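Early 35 kDa protein (Autographa californica nucleopolyhedrovirus, PDB 1P35) inhibits caspases and so blocks the apoptotic response of the infected insect cell, and also suppresses the host's antiviral RNA interference. Local coordinates at residues 213-219 / 241-245; 190-194 / 287-291; 1-6 / 180-184; 8-14 / 29-35. One frame throughout, in Å; residues are numbered along the deposited sequence.

Interaction 1. Residues 213-219 / 241-245; sequences VQSLILP and IYKAL. With EDO (1,2-ethanediol), chain F.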
loop_
_atom_site.group_PDB
_atom_site.type_symbol
_atom_site.label_atom_id
_atom_site.label_comp_id
_atom_site.label_asym_id
_atom_site.label_seq_id
_atom_site.Cartn_x
_atom_site.Cartn_y
_atom_site.Cartn_z
ATOM N N VAL A 213 24.881 9.065 -15.760
ATOM C CA VAL A 213 23.719 9.561 -16.503
ATOM C C VAL A 213 23.946 9.724 -18.024
ATOM O O VAL A 213 23.058 9.383 -18.817
ATOM C CB VAL A 213 23.196 10.868 -15.885
ATOM C CG1 VAL A 213 22.045 11.481 -16.724
ATOM C CG2 VAL A 213 22.676 10.575 -14.447
ATOM N N GLN A 214 25.134 10.203 -18.419
ATOM C CA GLN A 214 25.476 10.389 -19.845
ATOM C C GLN A 214 25.443 9.043 -20.587
ATOM O O GLN A 214 25.130 9.001 -21.789
ATOM C CB GLN A 214 26.895 10.994 -19.995
ATOM C CG GLN A 214 26.990 12.382 -19.502
ATOM C CD GLN A 214 28.432 12.906 -19.435
ATOM O OE1 GLN A 214 29.414 12.173 -19.618
ATOM N NE2 GLN A 214 28.548 14.173 -19.128
ATOM N N SER A 215 25.788 7.964 -19.877
ATOM C CA SER A 215 25.819 6.610 -20.463
ATOM C C SER A 215 24.423 5.973 -20.638
ATOM O O SER A 215 24.254 4.979 -21.368
ATOM C CB SER A 215 26.650 5.669 -19.582
ATOM O OG SER A 215 25.904 5.233 -18.435
ATOM N N LEU A 216 23.419 6.555 -19.998
ATOM C CA LEU A 216 22.062 5.960 -20.031
ATOM C C LEU A 216 21.301 6.144 -21.313
ATOM O O LEU A 216 21.328 7.212 -21.867
ATOM C CB LEU A 216 21.168 6.526 -18.923
ATOM C CG LEU A 216 21.671 6.446 -17.509
ATOM C CD1 LEU A 216 20.662 7.099 -16.633
ATOM C CD2 LEU A 216 21.909 5.006 -17.152
ATOM N N ILE A 217 20.602 5.091 -21.737
ATOM C CA ILE A 217 19.777 5.127 -22.923
ATOM C C ILE A 217 18.327 5.029 -22.385
ATOM O O ILE A 217 18.000 4.040 -21.729
ATOM C CB ILE A 217 20.014 3.889 -23.792
ATOM C CG1 ILE A 217 21.460 3.819 -24.288
ATOM C CG2 ILE A 217 18.993 3.919 -24.947
ATOM C CD1 ILE A 217 21.812 4.891 -25.355
ATOM N N LEU A 218 17.464 6.018 -22.629
ATOM C CA LEU A 218 16.072 5.940 -22.140
ATOM C C LEU A 218 15.057 5.186 -23.020
ATOM O O LEU A 218 15.299 4.945 -24.206
ATOM C CB LEU A 218 15.487 7.336 -21.938
ATOM C CG LEU A 218 16.186 8.347 -21.061
ATOM C CD1 LEU A 218 15.250 9.534 -20.738
ATOM C CD2 LEU A 218 16.602 7.655 -19.829
ATOM N N PRO A 219 13.884 4.826 -22.443
ATOM C CA PRO A 219 12.795 4.131 -23.153
ATOM C C PRO A 219 12.217 5.138 -24.146
ATOM O O PRO A 219 12.219 6.345 -23.849
ATOM C CB PRO A 219 11.757 3.875 -22.034
ATOM C CG PRO A 219 12.602 3.811 -20.819
ATOM C CD PRO A 219 13.488 5.016 -21.037
ATOM N N ILE A 241 20.930 15.520 -11.702
ATOM C CA ILE A 241 21.689 15.111 -12.859
ATOM C C ILE A 241 20.868 13.950 -13.455
ATOM O O ILE A 241 20.862 12.859 -12.929
ATOM C CB ILE A 241 23.126 14.722 -12.401
ATOM C CG1 ILE A 241 23.873 15.982 -11.899
ATOM C CG2 ILE A 241 23.933 14.118 -13.526
ATOM C CD1 ILE A 241 25.263 15.659 -11.275
ATOM N N TYR A 242 20.184 14.206 -14.572
ATOM C CA TYR A 242 19.299 13.213 -15.162
ATOM C C TYR A 242 19.030 13.401 -16.655
ATOM O O TYR A 242 19.440 14.388 -17.277
ATOM C CB TYR A 242 17.928 13.260 -14.434
ATOM C CG TYR A 242 17.224 14.606 -14.571
ATOM C CD1 TYR A 242 17.597 15.696 -13.805
ATOM C CD2 TYR A 242 16.188 14.789 -15.491
ATOM C CE1 TYR A 242 16.950 16.944 -13.945
ATOM C CE2 TYR A 242 15.535 16.038 -15.629
ATOM C CZ TYR A 242 15.934 17.105 -14.846
ATOM O OH TYR A 242 15.317 18.337 -14.970
ATOM N N LYS A 243 18.355 12.422 -17.234
ATOM C CA LYS A 243 17.942 12.526 -18.606
ATOM C C LYS A 243 16.415 12.458 -18.567
ATOM O O LYS A 243 15.831 11.895 -17.613
ATOM C CB LYS A 243 18.504 11.395 -19.439
ATOM C CG LYS A 243 19.898 11.666 -19.935
ATOM C CD LYS A 243 20.483 10.497 -20.690
ATOM C CE LYS A 243 21.826 10.926 -21.352
ATOM N NZ LYS A 243 22.302 9.832 -22.160
ATOM N N ALA A 244 15.777 13.048 -19.581
ATOM C CA ALA A 244 14.335 13.040 -19.659
ATOM C C ALA A 244 13.939 12.894 -21.109
ATOM O O ALA A 244 14.657 13.335 -21.995
ATOM C CB ALA A 244 13.751 14.355 -19.077
ATOM N N LEU A 245 12.776 12.310 -21.341
ATOM C CA LEU A 245 12.264 12.116 -22.672
ATOM C C LEU A 245 11.295 13.263 -22.819
ATOM O O LEU A 245 10.425 13.470 -21.943
ATOM C CB LEU A 245 11.508 10.803 -22.784
ATOM C CG LEU A 245 10.936 10.586 -24.187
ATOM C CD1 LEU A 245 12.074 10.307 -25.222
ATOM C CD2 LEU A 245 10.017 9.415 -24.142
HETATM C C1 EDO F . 25.737 2.652 -24.804
HETATM O O1 EDO F . 25.143 3.107 -26.048
HETATM C C2 EDO F . 25.884 3.831 -23.880
HETATM O O2 EDO F . 26.029 3.372 -22.546
#

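Interaction 2. Residues 190-194 / 287-291; sequences LYEYD and ALNKN. With EDO (1,2-ethanediol), chain F.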
loop_
_atom_site.group_PDB
_atom_site.type_symbol
_atom_site.label_atom_id
_atom_site.label_comp_id
_atom_site.label_asym_id
_atom_site.label_seq_id
_atom_site.Cartn_x
_atom_site.Cartn_y
_atom_site.Cartn_z
ATOM N N LEU A 190 26.008 -4.774 -23.154
ATOM C CA LEU A 190 24.963 -3.797 -22.866
ATOM C C LEU A 190 24.151 -4.338 -21.686
ATOM O O LEU A 190 23.757 -5.521 -21.664
ATOM C CB LEU A 190 24.021 -3.638 -24.041
ATOM C CG LEU A 190 24.512 -2.928 -25.281
ATOM C CD1 LEU A 190 23.324 -2.871 -26.254
ATOM C CD2 LEU A 190 25.012 -1.504 -24.900
ATOM N N TYR A 191 23.859 -3.464 -20.740
ATOM C CA TYR A 191 23.164 -3.891 -19.516
ATOM C C TYR A 191 21.878 -3.135 -19.333
ATOM O O TYR A 191 21.787 -1.952 -19.697
ATOM C CB TYR A 191 24.121 -3.679 -18.320
ATOM C CG TYR A 191 25.431 -4.422 -18.504
ATOM C CD1 TYR A 191 26.467 -3.886 -19.309
ATOM C CD2 TYR A 191 25.588 -5.723 -17.994
ATOM C CE1 TYR A 191 27.606 -4.619 -19.602
ATOM C CE2 TYR A 191 26.722 -6.482 -18.281
ATOM C CZ TYR A 191 27.725 -5.934 -19.087
ATOM O OH TYR A 191 28.799 -6.730 -19.414
ATOM N N GLU A 192 20.863 -3.832 -18.819
ATOM C CA GLU A 192 19.535 -3.215 -18.601
ATOM C C GLU A 192 19.422 -2.937 -17.138
ATOM O O GLU A 192 19.791 -3.790 -16.339
ATOM C CB GLU A 192 18.391 -4.177 -18.971
ATOM C CG GLU A 192 18.264 -4.565 -20.433
ATOM C CD GLU A 192 17.126 -5.547 -20.687
ATOM O OE1 GLU A 192 15.952 -5.125 -20.754
ATOM O OE2 GLU A 192 17.408 -6.752 -20.801
ATOM N N TYR A 193 18.948 -1.749 -16.775
ATOM C CA TYR A 193 18.758 -1.421 -15.360
ATOM C C TYR A 193 17.302 -1.134 -15.009
ATOM O O TYR A 193 16.552 -0.656 -15.819
ATOM C CB TYR A 193 19.537 -0.206 -14.964
ATOM C CG TYR A 193 21.019 -0.337 -14.968
ATOM C CD1 TYR A 193 21.758 -0.253 -16.167
ATOM C CD2 TYR A 193 21.713 -0.434 -13.750
ATOM C CE1 TYR A 193 23.162 -0.244 -16.142
ATOM C CE2 TYR A 193 23.092 -0.422 -13.711
ATOM C CZ TYR A 193 23.825 -0.321 -14.888
ATOM O OH TYR A 193 25.202 -0.261 -14.766
ATOM N N ASP A 194 16.910 -1.482 -13.784
ATOM C CA ASP A 194 15.569 -1.219 -13.288
ATOM C C ASP A 194 15.720 -1.274 -11.775
ATOM O O ASP A 194 15.497 -2.319 -11.138
ATOM C CB ASP A 194 14.524 -2.245 -13.763
ATOM C CG ASP A 194 13.120 -1.858 -13.299
ATOM O OD1 ASP A 194 12.933 -0.638 -13.001
ATOM O OD2 ASP A 194 12.226 -2.721 -13.239
ATOM N N ALA A 287 26.033 0.843 -21.310
ATOM C CA ALA A 287 27.234 0.073 -21.540
ATOM C C ALA A 287 28.072 0.110 -20.247
ATOM O O ALA A 287 28.942 -0.701 -20.070
ATOM C CB ALA A 287 28.034 0.683 -22.708
ATOM N N LEU A 288 27.836 1.103 -19.390
ATOM C CA LEU A 288 28.536 1.193 -18.103
ATOM C C LEU A 288 27.851 0.170 -17.171
ATOM O O LEU A 288 26.643 0.239 -16.963
ATOM C CB LEU A 288 28.353 2.594 -17.436
ATOM C CG LEU A 288 29.369 3.730 -17.590
ATOM C CD1 LEU A 288 28.885 4.977 -16.843
ATOM C CD2 LEU A 288 30.730 3.291 -17.020
ATOM N N ASN A 289 28.622 -0.745 -16.613
ATOM C CA ASN A 289 28.105 -1.744 -15.679
ATOM C C ASN A 289 28.920 -1.582 -14.423
ATOM O O ASN A 289 29.922 -2.266 -14.243
ATOM C CB ASN A 289 28.317 -3.164 -16.209
ATOM C CG ASN A 289 27.867 -4.203 -15.201
ATOM O OD1 ASN A 289 26.850 -4.021 -14.538
ATOM N ND2 ASN A 289 28.598 -5.291 -15.097
ATOM N N LYS A 290 28.542 -0.648 -13.566
ATOM C CA LYS A 290 29.321 -0.414 -12.363
ATOM C C LYS A 290 28.547 0.019 -11.086
ATOM O O LYS A 290 27.379 0.422 -11.148
ATOM C CB LYS A 290 30.436 0.614 -12.688
ATOM C CG LYS A 290 29.950 1.922 -13.250
ATOM C CD LYS A 290 31.079 2.980 -13.418
ATOM C CE LYS A 290 31.606 3.546 -12.104
ATOM N NZ LYS A 290 32.627 4.623 -12.328
ATOM N N ASN A 291 29.205 -0.096 -9.923
ATOM C CA ASN A 291 28.583 0.361 -8.676
ATOM C C ASN A 291 28.850 1.879 -8.547
ATOM O O ASN A 291 29.661 2.446 -9.254
ATOM C CB ASN A 291 29.211 -0.384 -7.466
ATOM C CG ASN A 291 29.011 -1.892 -7.559
ATOM O OD1 ASN A 291 27.937 -2.343 -7.980
ATOM N ND2 ASN A 291 30.015 -2.671 -7.146
HETATM C C1 EDO F . 25.737 2.652 -24.804
HETATM O O1 EDO F . 25.143 3.107 -26.048
HETATM C C2 EDO F . 25.884 3.831 -23.880
HETATM O O2 EDO F . 26.029 3.372 -22.546
#

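Interaction 3. Residues 1-6 / 180-184; sequences CVIFPV and PFAHE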
loop_
_atom_site.group_PDB
_atom_site.type_symbol
_atom_site.label_atom_id
_atom_site.label_comp_id
_atom_site.label_asym_id
_atom_site.label_seq_id
_atom_site.Cartn_x
_atom_site.Cartn_y
_atom_site.Cartn_z
ATOM N N CYS A 1 23.443 -8.518 -6.884
ATOM C CA CYS A 1 23.401 -7.785 -8.148
ATOM C C CYS A 1 24.132 -8.582 -9.196
ATOM O O CYS A 1 23.694 -8.646 -10.333
ATOM C CB CYS A 1 24.071 -6.495 -7.896
ATOM S SG CYS A 1 23.441 -6.072 -6.376
ATOM N N VAL A 2 25.271 -9.131 -8.798
ATOM C CA VAL A 2 26.092 -9.993 -9.690
ATOM C C VAL A 2 25.415 -11.317 -9.415
ATOM O O VAL A 2 25.629 -11.959 -8.373
ATOM C CB VAL A 2 27.565 -10.027 -9.222
ATOM C CG1 VAL A 2 28.400 -10.877 -10.126
ATOM C CG2 VAL A 2 28.084 -8.610 -9.141
ATOM N N ILE A 3 24.531 -11.681 -10.313
ATOM C CA ILE A 3 23.747 -12.901 -10.130
ATOM C C ILE A 3 24.242 -14.138 -10.848
ATOM O O ILE A 3 24.710 -14.070 -11.979
ATOM C CB ILE A 3 22.295 -12.601 -10.514
ATOM C CG1 ILE A 3 21.781 -11.476 -9.594
ATOM C CG2 ILE A 3 21.428 -13.845 -10.413
ATOM C CD1 ILE A 3 20.305 -11.111 -9.804
ATOM N N PHE A 4 24.133 -15.274 -10.169
ATOM C CA PHE A 4 24.551 -16.570 -10.716
ATOM C C PHE A 4 23.478 -17.553 -10.302
ATOM O O PHE A 4 22.921 -17.434 -9.219
ATOM C CB PHE A 4 25.876 -17.045 -10.084
ATOM C CG PHE A 4 26.304 -18.417 -10.538
ATOM C CD1 PHE A 4 27.017 -18.575 -11.718
ATOM C CD2 PHE A 4 25.853 -19.562 -9.864
ATOM C CE1 PHE A 4 27.263 -19.860 -12.241
ATOM C CE2 PHE A 4 26.085 -20.857 -10.367
ATOM C CZ PHE A 4 26.790 -21.002 -11.567
ATOM N N PRO A 5 23.092 -18.488 -11.173
ATOM C CA PRO A 5 23.417 -18.814 -12.561
ATOM C C PRO A 5 23.205 -17.553 -13.390
ATOM O O PRO A 5 22.395 -16.718 -13.018
ATOM C CB PRO A 5 22.370 -19.860 -12.901
ATOM C CG PRO A 5 22.253 -20.616 -11.591
ATOM C CD PRO A 5 22.113 -19.450 -10.635
ATOM N N VAL A 6 23.883 -17.432 -14.528
ATOM C CA VAL A 6 23.737 -16.221 -15.326
ATOM C C VAL A 6 22.457 -16.075 -16.159
ATOM O O VAL A 6 22.164 -14.999 -16.681
ATOM C CB VAL A 6 24.966 -16.020 -16.231
ATOM C CG1 VAL A 6 26.205 -15.738 -15.367
ATOM C CG2 VAL A 6 25.179 -17.269 -17.092
ATOM N N PRO A 180 25.306 -1.036 -4.658
ATOM C CA PRO A 180 25.475 -2.135 -5.633
ATOM C C PRO A 180 24.625 -2.159 -6.887
ATOM O O PRO A 180 23.712 -2.979 -7.010
ATOM C CB PRO A 180 25.287 -3.374 -4.744
ATOM C CG PRO A 180 24.197 -2.927 -3.803
ATOM C CD PRO A 180 24.696 -1.522 -3.393
ATOM N N PHE A 181 24.925 -1.274 -7.835
ATOM C CA PHE A 181 24.174 -1.258 -9.086
ATOM C C PHE A 181 24.710 -2.240 -10.108
ATOM O O PHE A 181 23.967 -2.663 -10.997
ATOM C CB PHE A 181 24.177 0.151 -9.721
ATOM C CG PHE A 181 23.413 1.168 -8.943
ATOM C CD1 PHE A 181 22.127 0.908 -8.512
ATOM C CD2 PHE A 181 23.968 2.422 -8.680
ATOM C CE1 PHE A 181 21.385 1.876 -7.837
ATOM C CE2 PHE A 181 23.235 3.402 -7.996
ATOM C CZ PHE A 181 21.926 3.118 -7.578
ATOM N N ALA A 182 25.987 -2.607 -10.018
ATOM C CA ALA A 182 26.549 -3.504 -11.046
ATOM C C ALA A 182 25.917 -4.903 -11.162
ATOM O O ALA A 182 25.427 -5.506 -10.168
ATOM C CB ALA A 182 28.107 -3.640 -10.863
ATOM N N HIS A 183 25.957 -5.416 -12.388
ATOM C CA HIS A 183 25.391 -6.727 -12.705
ATOM C C HIS A 183 26.540 -7.667 -13.049
ATOM O O HIS A 183 27.711 -7.219 -13.210
ATOM C CB HIS A 183 24.493 -6.650 -13.954
ATOM C CG HIS A 183 23.508 -5.514 -13.942
ATOM N ND1 HIS A 183 22.222 -5.644 -13.472
ATOM C CD2 HIS A 183 23.632 -4.229 -14.345
ATOM C CE1 HIS A 183 21.592 -4.491 -13.589
ATOM N NE2 HIS A 183 22.425 -3.613 -14.116
ATOM N N GLU A 184 26.227 -8.966 -13.135
ATOM C CA GLU A 184 27.238 -9.891 -13.580
ATOM C C GLU A 184 27.487 -9.492 -15.074
ATOM O O GLU A 184 26.602 -8.958 -15.748
ATOM C CB GLU A 184 26.715 -11.304 -13.542
ATOM C CG GLU A 184 25.548 -11.523 -14.439
ATOM C CD GLU A 184 24.210 -11.126 -13.821
ATOM O OE1 GLU A 184 24.162 -10.332 -12.867
ATOM O OE2 GLU A 184 23.187 -11.604 -14.321
HETATM O O HOH W 1 22.014 -13.786 -13.866
HETATM O O HOH W 2 23.226 -12.565 -16.976
#

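Interaction 4. Residues 8-14 / 29-35; sequences IDVSQTI and YINKIMN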
loop_
_atom_site.group_PDB
_atom_site.type_symbol
_atom_site.label_atom_id
_atom_site.label_comp_id
_atom_site.label_asym_id
_atom_site.label_seq_id
_atom_site.Cartn_x
_atom_site.Cartn_y
_atom_site.Cartn_z
ATOM N N ILE A 8 19.140 -16.409 -15.111
ATOM C CA ILE A 8 18.273 -15.667 -14.209
ATOM C C ILE A 8 17.794 -14.296 -14.636
ATOM O O ILE A 8 18.598 -13.413 -14.867
ATOM C CB ILE A 8 18.921 -15.509 -12.820
ATOM C CG1 ILE A 8 19.268 -16.878 -12.247
ATOM C CG2 ILE A 8 17.937 -14.798 -11.884
ATOM C CD1 ILE A 8 18.050 -17.740 -12.041
ATOM N N ASP A 9 16.471 -14.132 -14.676
ATOM C CA ASP A 9 15.833 -12.888 -15.050
ATOM C C ASP A 9 15.286 -12.181 -13.801
ATOM O O ASP A 9 14.517 -12.746 -13.041
ATOM C CB ASP A 9 14.702 -13.169 -16.042
ATOM C CG ASP A 9 14.569 -12.082 -17.083
ATOM O OD1 ASP A 9 14.091 -10.974 -16.738
ATOM O OD2 ASP A 9 14.978 -12.330 -18.242
ATOM N N VAL A 10 15.705 -10.941 -13.614
ATOM C CA VAL A 10 15.334 -10.107 -12.494
ATOM C C VAL A 10 14.833 -8.764 -12.951
ATOM O O VAL A 10 15.088 -8.375 -14.070
ATOM C CB VAL A 10 16.590 -9.845 -11.546
ATOM C CG1 VAL A 10 17.753 -9.186 -12.322
ATOM C CG2 VAL A 10 16.203 -8.930 -10.409
ATOM N N SER A 11 14.116 -8.069 -12.061
ATOM C CA SER A 11 13.646 -6.692 -12.290
ATOM C C SER A 11 13.244 -6.046 -10.976
ATOM O O SER A 11 13.314 -6.665 -9.910
ATOM C CB SER A 11 12.446 -6.621 -13.267
ATOM O OG SER A 11 11.234 -7.132 -12.725
ATOM N N GLN A 12 12.868 -4.778 -11.043
ATOM C CA GLN A 12 12.380 -4.076 -9.874
ATOM C C GLN A 12 13.233 -4.192 -8.590
ATOM O O GLN A 12 12.733 -4.597 -7.522
ATOM C CB GLN A 12 10.956 -4.555 -9.557
ATOM C CG GLN A 12 9.950 -4.495 -10.713
ATOM C CD GLN A 12 8.689 -5.300 -10.384
ATOM O OE1 GLN A 12 7.813 -4.857 -9.618
ATOM N NE2 GLN A 12 8.628 -6.523 -10.919
ATOM N N THR A 13 14.494 -3.782 -8.688
ATOM C CA THR A 13 15.396 -3.797 -7.564
ATOM C C THR A 13 15.226 -2.477 -6.793
ATOM O O THR A 13 15.211 -1.389 -7.372
ATOM C CB THR A 13 16.870 -4.008 -8.055
ATOM O OG1 THR A 13 16.963 -5.277 -8.731
ATOM C CG2 THR A 13 17.839 -4.029 -6.895
ATOM N N ILE A 14 15.068 -2.600 -5.481
ATOM C CA ILE A 14 14.900 -1.461 -4.584
ATOM C C ILE A 14 15.972 -1.556 -3.505
ATOM O O ILE A 14 16.121 -2.592 -2.867
ATOM C CB ILE A 14 13.503 -1.504 -3.955
ATOM C CG1 ILE A 14 12.461 -1.588 -5.089
ATOM C CG2 ILE A 14 13.240 -0.248 -3.162
ATOM C CD1 ILE A 14 11.026 -1.637 -4.607
ATOM N N TYR A 29 17.976 -4.457 0.562
ATOM C CA TYR A 29 18.133 -4.768 -0.836
ATOM C C TYR A 29 16.971 -5.711 -1.133
ATOM O O TYR A 29 16.845 -6.767 -0.487
ATOM C CB TYR A 29 19.515 -5.463 -1.057
ATOM C CG TYR A 29 19.889 -5.640 -2.539
ATOM C CD1 TYR A 29 19.252 -6.598 -3.293
ATOM C CD2 TYR A 29 20.822 -4.797 -3.186
ATOM C CE1 TYR A 29 19.488 -6.752 -4.641
ATOM C CE2 TYR A 29 21.085 -4.933 -4.591
ATOM C CZ TYR A 29 20.384 -5.945 -5.303
ATOM O OH TYR A 29 20.538 -6.196 -6.662
ATOM N N ILE A 30 16.147 -5.308 -2.107
ATOM C CA ILE A 30 14.942 -6.028 -2.510
ATOM C C ILE A 30 14.909 -6.149 -4.037
ATOM O O ILE A 30 15.220 -5.167 -4.786
ATOM C CB ILE A 30 13.647 -5.207 -2.127
ATOM C CG1 ILE A 30 13.494 -5.086 -0.636
ATOM C CG2 ILE A 30 12.378 -5.849 -2.673
ATOM C CD1 ILE A 30 13.219 -3.585 -0.250
ATOM N N ASN A 31 14.558 -7.343 -4.516
ATOM C CA ASN A 31 14.405 -7.487 -5.975
ATOM C C ASN A 31 13.351 -8.530 -6.292
ATOM O O ASN A 31 12.775 -9.127 -5.382
ATOM C CB ASN A 31 15.735 -7.825 -6.695
ATOM C CG ASN A 31 16.294 -9.211 -6.362
ATOM O OD1 ASN A 31 15.645 -10.051 -5.718
ATOM N ND2 ASN A 31 17.537 -9.442 -6.786
ATOM N N LYS A 32 13.077 -8.727 -7.575
ATOM C CA LYS A 32 12.093 -9.721 -7.973
ATOM C C LYS A 32 12.565 -10.641 -9.067
ATOM O O LYS A 32 12.735 -10.223 -10.222
ATOM C CB LYS A 32 10.786 -9.035 -8.362
ATOM C CG LYS A 32 9.622 -9.984 -8.619
ATOM C CD LYS A 32 8.309 -9.222 -8.786
ATOM C CE LYS A 32 8.036 -8.365 -7.549
ATOM N NZ LYS A 32 6.748 -7.654 -7.601
ATOM N N ILE A 33 12.767 -11.902 -8.716
ATOM C CA ILE A 33 13.249 -12.917 -9.683
ATOM C C ILE A 33 12.133 -13.698 -10.383
ATOM O O ILE A 33 11.211 -14.189 -9.755
ATOM C CB ILE A 33 14.249 -13.889 -8.975
ATOM C CG1 ILE A 33 15.479 -13.074 -8.554
ATOM C CG2 ILE A 33 14.648 -15.075 -9.910
ATOM C CD1 ILE A 33 16.523 -13.812 -7.745
ATOM N N MET A 34 12.247 -13.806 -11.699
ATOM C CA MET A 34 11.255 -14.452 -12.563
ATOM C C MET A 34 11.276 -15.958 -12.878
ATOM O O MET A 34 10.273 -16.476 -13.378
ATOM C CB MET A 34 11.224 -13.714 -13.897
ATOM C CG MET A 34 10.432 -12.425 -13.891
ATOM S SD MET A 34 8.693 -12.743 -13.548
ATOM C CE MET A 34 8.256 -14.058 -14.847
ATOM N N ASN A 35 12.371 -16.667 -12.614
ATOM C CA ASN A 35 12.427 -18.111 -12.941
ATOM C C ASN A 35 11.599 -19.087 -12.083
ATOM O O ASN A 35 11.471 -18.917 -10.869
ATOM C CB ASN A 35 13.881 -18.560 -12.932
ATOM C CG ASN A 35 14.725 -17.740 -13.865
ATOM O OD1 ASN A 35 14.737 -16.502 -13.783
ATOM N ND2 ASN A 35 15.434 -18.408 -14.762
HETATM O O HOH W 3 18.676 -7.237 -8.339
#

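Interaction 1. Residues 213-219 / 241-245
K243 reaches from its strand to the end of the helix that carries V213 and Q214. Its chain is extended beyond CG. The methylenes run past V213, with K243 CG 3.9 Å from V213 CG1. The ammonium group then meets two backbone carbonyls. K243 NZ donates to L216 O at 2.8 Å, in the carbonyl plane and with a C=O...N angle of 152°. It also donates to Q214 O at 3.0 Å, but there it sits well above the carbonyl plane. Two bonds thus fix the tip of the lysine, and its positive charge probably suits the carbonyl-rich end of the helix. V213 lies over the strand. Its CG1 is anti to the backbone N (chi1 175°) and rests on the backbone of Y242. The other branch, CG2, turns to I241 and touches I241 CG2 at 3.9 Å, the two side chains crossing at a slant. L218 covers the other flank of the lysine. L218 CD1 lies 4.0 Å from K243 CB and 3.6 Å from A244 C. F268 packs on V213, and N266 on L218, both from strand 259-271. A 1,2-ethanediol, probably from the crystallisation liquor, donates to S215 O through its O2 at 2.7 Å. The arrangement is helix-on-sheet packing: the end of helix 206-215 and the chain that follows it lie against strand 238-249, with a lysine bridging the carbonyls of Q214 and L216 where the helix gives way to the loop.

Interaction 2. Residues 190-194 / 287-291
Y191 and N289 meet as a flat stack. The amide plane of N289 lies 9° from the ring plane of Y191. N289 CB sits over the centre of the ring, 3.7 Å from its centroid, in a CH-pi contact. The amide follows across the same ring, with N289 ND2 3.9 Å from Y191 CE2. The second tyrosine acts through its hydroxyl. Y193 OH donates to L288 O at 2.7 Å, and this oxygen lies at the edge of the ring, near its plane. The bond approaches L288 O with a C=O...O angle of 131°. At the outer end, L190 CD2 touches A287 CB at 4.3 Å. The contact joins the start of strand 191-199 to the loop between strands 284-286 and 292-295. Strand 284-286, which leads into the loop, pairs antiparallel with strand 191-199. Y191 and Y193 are alternate residues of the strand, and both point toward this loop. Farther out, N289 OD1 accepts from H183 N, which probably helps to hold the amide flat on the ring. H183 also meets the Y193 ring edge-to-face. K290 turns away to a salt bridge with E211 of helix 206-215. At the solvent-exposed end, A287 N donates to O2 of the 1,2-ethanediol at 2.8 Å, with an N-H...O angle of 157°.

Interaction 3. Residues 1-6 / 180-184
P180 packs on C1, with P180 CB 3.7 Å from C1 SG. Here the N-terminal edge of the fold meets the loop between strands 176-179 and 191-199. Strand 2-4 pairs antiparallel with strand 42-48, and this loop lies along the first strand. The sulfur is also close to the P180 carbonyl, with C1 SG 3.2 Å from P180 O. At H183 the backbone makes the approach, with H183 CA 3.5 Å from C1 O in a CA-H...O contact. E184 carries most of the rest. Its CB touches V2 CG1 at 3.8 Å, and the two side chains pass alongside, pointing opposite ways. The glutamate chain then folds back at chi2 (-84°), which lays the carboxylate against the backbone of I3. I3 N donates to E184 OE1 at 2.9 Å in a nearly straight bond, from above the carboxylate plane. The other oxygen, E184 OE2, faces the turn after the strand, where the peptide bond before P5 is cis. A water bridges this oxygen to V6, donating to E184 OE2 at 2.8 Å and to V6 O at 2.7 Å.

Interaction 4. Residues 8-14 / 29-35
T13, Y29 and N31 gather round one water. It lies 2.6 Å from T13 OG1 and 2.7 Å from Y29 OH, and it accepts from N31 ND2. T13 places OG1 beside the backbone N (chi1 -61°) and CG2 anti to it. T13 CG2 therefore rests against the Y29 hydroxyl, while OG1 lies alongside N31 CB. N31 OD1 is held by Y100. Q12 runs extended beyond CG and crosses K32 at a slant, with Q12 NE2 3.5 Å from K32 CD. That amide also donates to S11 OG. At the far end, I8 CG2 touches I33 CG2 at 3.8 Å. N35 turns its amide back, and D9 N meets a lone pair of N35 OD1 at 3.1 Å in an almost straight bond. The backbones pair at S11 with K32 and at I14 with I30. Between these pairs the register slips by one residue, a beta bulge. This is the pairing of an antiparallel beta hairpin, strands 10-21 and 24-33, interrupted by the bulge.

Overall arrangement
Along the chain, interaction 3 opens at the N-terminus and spans interaction 4. Interaction 2 follows, and interaction 1 falls between its two segments. The centres of interactions 2 and 3 are about 10 Å apart, and N289 and N291 bind the backbone of H183 and A182. Interactions 3 and 4 lie about 11 Å apart, centre to centre, and touch where P180 packs on Y29. Strands 191-199 and 10-21 run parallel as neighbours, so D194 ties interaction 2 to T13 of interaction 4. Interaction 1 is about 22 Å centre to centre from interactions 3 and 4, but S215 touches L288 of interaction 2. Interactions 2 and 3, through these touches, thus join the N-terminal hairpin to the C-terminal part of this caspase inhibitor.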